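Local coordinates for Alpha/beta hydrolase fold protein (Nakamurella multipartita, PDB 4Y7D), which probably acts as a hydrolase of the alpha/beta hydrolase superfamily, with a substrate that is not established, at residues K169-S172 and A173-A177; L233-D236 and R237-A240; E184-A187 and E188-Q192. One frame throughout, in Å; residues are numbered along the deposited sequence. Where two conformers were deposited one is given.

Contact 1. Residues K169-S172 and A173-A177; sequences KLVS and ATIAA. With NA (sodium ion), chain D.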
loop_
_atom_site.group_PDB
_atom_site.type_symbol
_atom_site.label_atom_id
_atom_site.label_comp_id
_atom_site.label_asym_id
_atom_site.label_seq_id
_atom_site.Cartn_x
_atom_site.Cartn_y
_atom_site.Cartn_z
ATOM N N LYS A 169 16.883 -4.382 -15.151
ATOM C CA LYS A 169 16.059 -3.697 -16.125
ATOM C C LYS A 169 14.693 -3.410 -15.563
ATOM O O LYS A 169 14.155 -2.336 -15.779
ATOM C CB LYS A 169 15.934 -4.498 -17.450
ATOM C CG LYS A 169 17.169 -4.439 -18.353
ATOM C CD LYS A 169 16.816 -4.774 -19.832
ATOM C CE LYS A 169 17.997 -5.222 -20.706
ATOM N NZ LYS A 169 17.932 -6.662 -21.138
ATOM N N LEU A 170 14.122 -4.361 -14.816
ATOM C CA LEU A 170 12.794 -4.156 -14.236
ATOM C C LEU A 170 12.834 -3.074 -13.147
ATOM O O LEU A 170 11.935 -2.211 -13.081
ATOM C CB LEU A 170 12.198 -5.449 -13.694
ATOM C CG LEU A 170 10.724 -5.303 -13.266
ATOM C CD1 LEU A 170 9.816 -4.654 -14.318
ATOM C CD2 LEU A 170 10.108 -6.645 -12.908
ATOM N N VAL A 171 13.865 -3.121 -12.297
ATOM C CA VAL A 171 14.047 -2.117 -11.237
ATOM C C VAL A 171 14.141 -0.690 -11.868
ATOM O O VAL A 171 13.449 0.235 -11.451
ATOM C CB VAL A 171 15.285 -2.460 -10.373
ATOM C CG1 VAL A 171 15.687 -1.289 -9.498
ATOM C CG2 VAL A 171 15.017 -3.691 -9.528
ATOM N N SER A 172 14.949 -0.551 -12.896
ATOM C CA SER A 172 15.100 0.701 -13.603
ATOM C C SER A 172 13.779 1.221 -14.184
ATOM O O SER A 172 13.449 2.381 -14.010
ATOM C CB SER A 172 16.147 0.558 -14.689
ATOM O OG SER A 172 16.383 1.793 -15.346
ATOM N N ALA A 173 13.040 0.359 -14.859
ATOM C CA ALA A 173 11.766 0.719 -15.421
ATOM C C ALA A 173 10.782 1.175 -14.368
ATOM O O ALA A 173 10.043 2.149 -14.568
ATOM C CB ALA A 173 11.196 -0.462 -16.187
ATOM N N THR A 174 10.789 0.490 -13.226
ATOM C CA THR A 174 9.872 0.787 -12.135
ATOM C C THR A 174 10.222 2.141 -11.461
ATOM O O THR A 174 9.351 2.976 -11.241
ATOM C CB THR A 174 9.870 -0.362 -11.098
ATOM O OG1 THR A 174 9.518 -1.605 -11.760
ATOM C CG2 THR A 174 8.877 -0.056 -9.986
ATOM N N ILE A 175 11.499 2.354 -11.163
ATOM C CA ILE A 175 11.916 3.642 -10.544
ATOM C C ILE A 175 11.584 4.820 -11.473
ATOM O O ILE A 175 11.033 5.846 -11.038
ATOM C CB ILE A 175 13.394 3.613 -10.139
ATOM C CG1 ILE A 175 13.603 2.575 -9.037
ATOM C CG2 ILE A 175 13.903 5.004 -9.700
ATOM C CD1 ILE A 175 12.612 2.626 -7.894
ATOM N N ALA A 176 11.859 4.655 -12.760
ATOM C CA ALA A 176 11.479 5.703 -13.724
ATOM C C ALA A 176 9.967 5.936 -13.810
ATOM O O ALA A 176 9.543 7.079 -13.856
ATOM C CB ALA A 176 12.060 5.434 -15.117
ATOM N N ALA A 177 9.166 4.877 -13.804
ATOM C CA ALA A 177 7.741 5.023 -13.902
ATOM C C ALA A 177 7.141 5.678 -12.670
ATOM O O ALA A 177 6.076 6.275 -12.760
ATOM C CB ALA A 177 7.077 3.658 -14.094
HETATM NA NA NA D . 9.543 9.283 -14.599
HETATM O O HOH W 1 6.857 9.054 -14.321
HETATM O O HOH W 2 9.558 11.529 -15.554
HETATM O O HOH W 3 12.063 9.258 -14.135
HETATM O O HOH W 4 10.152 8.402 -16.781
#

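Contact 2. Residues L233-D236 and R237-A240; sequences LELD and RITA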
loop_
_atom_site.group_PDB
_atom_site.type_symbol
_atom_site.label_atom_id
_atom_site.label_comp_id
_atom_site.label_asym_id
_atom_site.label_seq_id
_atom_site.Cartn_x
_atom_site.Cartn_y
_atom_site.Cartn_z
ATOM N N LEU A 233 -13.267 11.763 2.727
ATOM C CA LEU A 233 -12.953 10.642 3.624
ATOM C C LEU A 233 -12.973 11.036 5.123
ATOM O O LEU A 233 -12.846 10.166 6.000
ATOM C CB LEU A 233 -11.598 10.052 3.259
ATOM C CG LEU A 233 -11.438 9.527 1.835
ATOM C CD1 LEU A 233 -9.956 9.155 1.605
ATOM C CD2 LEU A 233 -12.349 8.373 1.602
ATOM N N GLU A 234 -13.104 12.327 5.415
ATOM C CA GLU A 234 -13.233 12.834 6.777
ATOM C C GLU A 234 -12.017 12.524 7.636
ATOM O O GLU A 234 -12.139 12.071 8.798
ATOM C CB GLU A 234 -14.485 12.285 7.436
ATOM C CG GLU A 234 -15.772 12.433 6.604
ATOM C CD GLU A 234 -16.989 11.965 7.403
ATOM O OE1 GLU A 234 -17.046 10.814 7.872
ATOM O OE2 GLU A 234 -17.872 12.814 7.587
ATOM N N LEU A 235 -10.834 12.780 7.080
ATOM C CA LEU A 235 -9.614 12.539 7.834
ATOM C C LEU A 235 -9.539 13.375 9.099
ATOM O O LEU A 235 -8.846 13.017 10.047
ATOM C CB LEU A 235 -8.411 12.825 6.950
ATOM C CG LEU A 235 -7.889 11.658 6.111
ATOM C CD1 LEU A 235 -8.885 11.185 5.093
ATOM C CD2 LEU A 235 -6.612 12.086 5.411
ATOM N N ASP A 236 -10.240 14.478 9.176
ATOM C CA ASP A 236 -10.194 15.318 10.371
ATOM C C ASP A 236 -10.784 14.630 11.589
ATOM O O ASP A 236 -10.553 15.065 12.708
ATOM C CB ASP A 236 -10.912 16.640 10.103
ATOM C CG ASP A 236 -12.331 16.443 9.600
ATOM O OD1 ASP A 236 -12.534 16.011 8.455
ATOM O OD2 ASP A 236 -13.261 16.712 10.376
ATOM N N ARG A 237 -11.531 13.549 11.376
ATOM C CA ARG A 237 -12.083 12.753 12.481
ATOM C C ARG A 237 -11.025 11.846 13.143
ATOM O O ARG A 237 -11.245 11.309 14.244
ATOM C CB ARG A 237 -13.234 11.865 11.984
ATOM C CG ARG A 237 -14.464 12.632 11.506
ATOM C CD ARG A 237 -15.486 11.696 10.877
ATOM N NE ARG A 237 -16.075 10.749 11.842
ATOM C CZ ARG A 237 -16.951 9.773 11.547
ATOM N NH1 ARG A 237 -17.385 9.567 10.310
ATOM N NH2 ARG A 237 -17.396 8.979 12.510
ATOM N N ILE A 238 -9.904 11.646 12.478
ATOM C CA ILE A 238 -8.893 10.668 12.941
ATOM C C ILE A 238 -8.152 11.159 14.160
ATOM O O ILE A 238 -7.630 12.285 14.155
ATOM C CB ILE A 238 -7.922 10.303 11.785
ATOM C CG1 ILE A 238 -8.686 9.634 10.651
ATOM C CG2 ILE A 238 -6.737 9.463 12.261
ATOM C CD1 ILE A 238 -7.813 9.400 9.421
ATOM N N THR A 239 -8.128 10.325 15.213
ATOM C CA THR A 239 -7.408 10.631 16.445
ATOM C C THR A 239 -6.234 9.733 16.720
ATOM O O THR A 239 -5.545 9.936 17.730
ATOM C CB THR A 239 -8.362 10.610 17.684
ATOM O OG1 THR A 239 -9.080 9.358 17.736
ATOM C CG2 THR A 239 -9.308 11.870 17.607
ATOM N N ALA A 240 -5.992 8.754 15.846
ATOM C CA ALA A 240 -4.828 7.882 16.008
ATOM C C ALA A 240 -3.560 8.659 15.795
ATOM O O ALA A 240 -3.527 9.519 14.932
ATOM C CB ALA A 240 -4.864 6.744 14.992
HETATM O O HOH W 5 -7.835 14.927 13.586
#

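Contact 3. Residues E184-A187 and E188-Q192; sequences EHVA and ERVAQ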
loop_
_atom_site.group_PDB
_atom_site.type_symbol
_atom_site.label_atom_id
_atom_site.label_comp_id
_atom_site.label_asym_id
_atom_site.label_seq_id
_atom_site.Cartn_x
_atom_site.Cartn_y
_atom_site.Cartn_z
ATOM N N GLU A 184 19.693 10.441 -14.677
ATOM C CA GLU A 184 20.884 10.286 -13.847
ATOM C C GLU A 184 20.501 9.870 -12.409
ATOM O O GLU A 184 21.104 8.960 -11.818
ATOM C CB GLU A 184 21.707 11.597 -13.871
ATOM C CG GLU A 184 22.380 11.922 -15.220
ATOM C CD GLU A 184 21.448 12.549 -16.272
ATOM O OE1 GLU A 184 20.258 12.823 -15.975
ATOM O OE2 GLU A 184 21.937 12.782 -17.427
ATOM N N HIS A 185 19.469 10.503 -11.869
ATOM C CA HIS A 185 19.005 10.163 -10.529
ATOM C C HIS A 185 18.320 8.805 -10.456
ATOM O O HIS A 185 18.489 8.088 -9.466
ATOM C CB HIS A 185 18.146 11.283 -9.965
ATOM C CG HIS A 185 18.943 12.499 -9.609
ATOM N ND1 HIS A 185 18.403 13.766 -9.562
ATOM C CD2 HIS A 185 20.260 12.640 -9.343
ATOM C CE1 HIS A 185 19.346 14.632 -9.236
ATOM N NE2 HIS A 185 20.482 13.974 -9.107
ATOM N N VAL A 186 17.562 8.449 -11.495
ATOM C CA VAL A 186 16.991 7.083 -11.598
ATOM C C VAL A 186 18.169 6.090 -11.503
ATOM O O VAL A 186 18.116 5.134 -10.720
ATOM C CB VAL A 186 16.186 6.839 -12.907
ATOM C CG1 VAL A 186 15.816 5.354 -13.099
ATOM C CG2 VAL A 186 14.924 7.670 -12.928
ATOM N N ALA A 187 19.230 6.301 -12.291
ATOM C CA ALA A 187 20.369 5.359 -12.294
ATOM C C ALA A 187 21.042 5.263 -10.929
ATOM O O ALA A 187 21.413 4.174 -10.485
ATOM C CB ALA A 187 21.374 5.738 -13.360
ATOM N N GLU A 188 21.131 6.386 -10.229
ATOM C CA GLU A 188 21.699 6.401 -8.880
ATOM C C GLU A 188 20.851 5.560 -7.912
ATOM O O GLU A 188 21.389 4.805 -7.093
ATOM C CB GLU A 188 21.841 7.842 -8.379
ATOM C CG GLU A 188 22.549 7.980 -7.030
ATOM C CD GLU A 188 22.876 9.438 -6.673
ATOM O OE1 GLU A 188 23.727 10.061 -7.341
ATOM O OE2 GLU A 188 22.291 9.968 -5.723
ATOM N N ARG A 189 19.524 5.677 -8.030
ATOM C CA ARG A 189 18.588 4.940 -7.192
ATOM C C ARG A 189 18.649 3.461 -7.512
ATOM O O ARG A 189 18.701 2.647 -6.626
ATOM C CB ARG A 189 17.156 5.487 -7.319
ATOM C CG ARG A 189 16.178 4.804 -6.356
ATOM C CD ARG A 189 16.358 5.195 -4.874
ATOM N NE ARG A 189 15.913 6.573 -4.720
ATOM C CZ ARG A 189 16.694 7.632 -4.726
ATOM N NH1 ARG A 189 16.149 8.818 -4.695
ATOM N NH2 ARG A 189 18.021 7.513 -4.726
ATOM N N VAL A 190 18.721 3.134 -8.809
ATOM C CA VAL A 190 18.812 1.759 -9.256
ATOM C C VAL A 190 20.070 1.087 -8.674
ATOM O O VAL A 190 19.999 -0.042 -8.187
ATOM C CB VAL A 190 18.738 1.681 -10.806
ATOM C CG1 VAL A 190 19.096 0.284 -11.300
ATOM C CG2 VAL A 190 17.377 2.102 -11.304
ATOM N N ALA A 191 21.207 1.772 -8.707
ATOM C CA ALA A 191 22.465 1.180 -8.206
ATOM C C ALA A 191 22.384 0.895 -6.702
ATOM O O ALA A 191 22.820 -0.162 -6.242
ATOM C CB ALA A 191 23.641 2.081 -8.528
ATOM N N GLN A 192 21.748 1.810 -5.957
ATOM C CA GLN A 192 21.464 1.598 -4.536
ATOM C C GLN A 192 20.629 0.329 -4.303
ATOM O O GLN A 192 20.926 -0.482 -3.438
ATOM C CB GLN A 192 20.724 2.816 -3.968
ATOM C CG GLN A 192 21.654 4.031 -3.862
ATOM C CD GLN A 192 20.881 5.328 -3.756
ATOM O OE1 GLN A 192 19.629 5.330 -3.703
ATOM N NE2 GLN A 192 21.602 6.433 -3.771
HETATM O O HOH W 6 19.177 9.512 -6.722
#

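Contact 1. Residues K169-S172 and A173-A177
Thr174 has chi1 at -57°, which sets OG1 beside its own backbone N and anti to the carbonyl carbon and turns the hydroxyl back along the helix to Leu170 O; Leu170 in turn carries CG anti to its N (chi1 -172°), and its CD1 comes within 4.0 Å of Thr174 OG1. The setting is one alpha-helix, 167-177, among the helices inserted after strand 124-130 of the alpha/beta hydrolase fold. Leu170 O is gripped twice by the residue four positions on. Thr174 N donates to it at 2.9 Å, and Thr174 OG1 gives its proton to the same oxygen at 2.8 Å. The two donors come from opposite faces of the Leu170 carbonyl plane, the hydroxyl lying 37° out of it, so the side-chain bond supplements the helical one without displacing it. The Leu170 and Thr174 side chains run at a slant to each other. One residue further, Ile175 CG1 comes within 3.4 Å of Val171 O, while Val171 CG1 is 4.4 Å from Ile175 CG1, a loose apolar contact. Leu170 turns to Leu204 and Ala207 of helix 197-209, whereas Ile175 faces Ile193 of helix 183-194. At the C-terminal end of the helix, a sodium ion takes Ala176 O and Gly179 O together with four waters; the bond from sodium to Ala176 O is 2.3 Å.

Contact 2. Residues L233-D236 and R237-A240
Glu234 and Arg237 run alongside each other in the same direction, joined in the conformer given by a salt bridge across a short 3-10 turn in the loop leading to strand 242-247 of the alpha/beta hydrolase sheet. Both side chains set CG beside the backbone N. Glu234 then runs extended to its carboxylate; in Arg237 an extended chi2 lays CD 3.6 Å from Glu234 CB, and the bend at chi3 (66°) turns the guanidinium to the acid. In this conformer Arg237 NH1 donates to Glu234 OE1 at 2.8 Å. The oxygen sits at the guanidinium edge, within its plane, but is met on its syn side from 32° outside the carboxylate plane, the two flat groups being turned 89° apart. Arg115 of helix 110-119 forms a second salt bridge to Glu234 OE1. Without the carboxylate, as with an alanine here, the Arg237 guanidinium is likely to be freer to turn and the charge of Arg115 to lose a mate. The backbone closes the turn with i+3 bonds, Arg237 N to Glu234 O and Ile238 N to Leu235 O. On the buried side, Leu235 and Ile238 pack together on Tyr114, with Leu235 CG 4.0 Å from Ile238 CD1.

Contact 3. Residues E184-A187 and E188-Q192
Val186 and Val190 cross at a slant on one face of helix 183-194, Val186 CG1 meeting Val190 CG2 at 4.0 Å. The two branches are placed differently: Val186 CG1 is anti to its backbone N, whereas Val190 CG2 is anti to its carbonyl carbon and beside its N, which turns this methyl back toward the preceding helical turn. There Val190 CG2 also lies 3.2 Å from Val186 O, the oxygen that accepts from Val190 N at 2.8 Å in a bond 162° at the hydrogen. Regular i to i+4 backbone bonds carry the helix through the rest of the segment.

Arg189 is oriented quite otherwise. Its chain bends at chi2 and chi3, both near +70°, curling the guanidinium round to Gln192, where Arg189 NH2 donates to Gln192 OE1 at 2.9 Å. The amide oxygen is tilted 22° from the guanidinium plane. A water links this group to the previous turn: it donates to His185 O at 3.2 Å and accepts a weak bond from Arg189 NH2. The other terminal nitrogen, Arg189 NH1, donates to Ala275 O, so both terminal nitrogens have protein partners.

In the fold, the valine face packs against helix 167-177, with Val186 on Ile175, while Arg189 reaches His284 and Pro285 at and beyond the end of helix 280-283 and, through Ala275, the loop following strand 269-273.

Along the chain the order is contact 1, contact 3, contact 2. Contacts 1 and 3 belong to consecutive helices, 167-177 and 183-194, in the helical region between strands 124-130 and 242-247; their centres are about 10 Å apart and they touch directly, Val190 CG2 lying 3.5 Å from Ser172 CA. The two helices thus form one packed unit, with the sodium ion at the C-terminal end of helix 167-177, about 6 Å from the side chain of Val186. Contact 2 comes later, in the loop leading back into the sheet at strand 242-247. Its centre lies about 35 Å from that of contact 1, on the opposite side of the chain's centre, and about 37 Å from that of contact 3. The inserted helices thus pack among themselves, while the loop of contact 2 belongs to the sheet-bearing body.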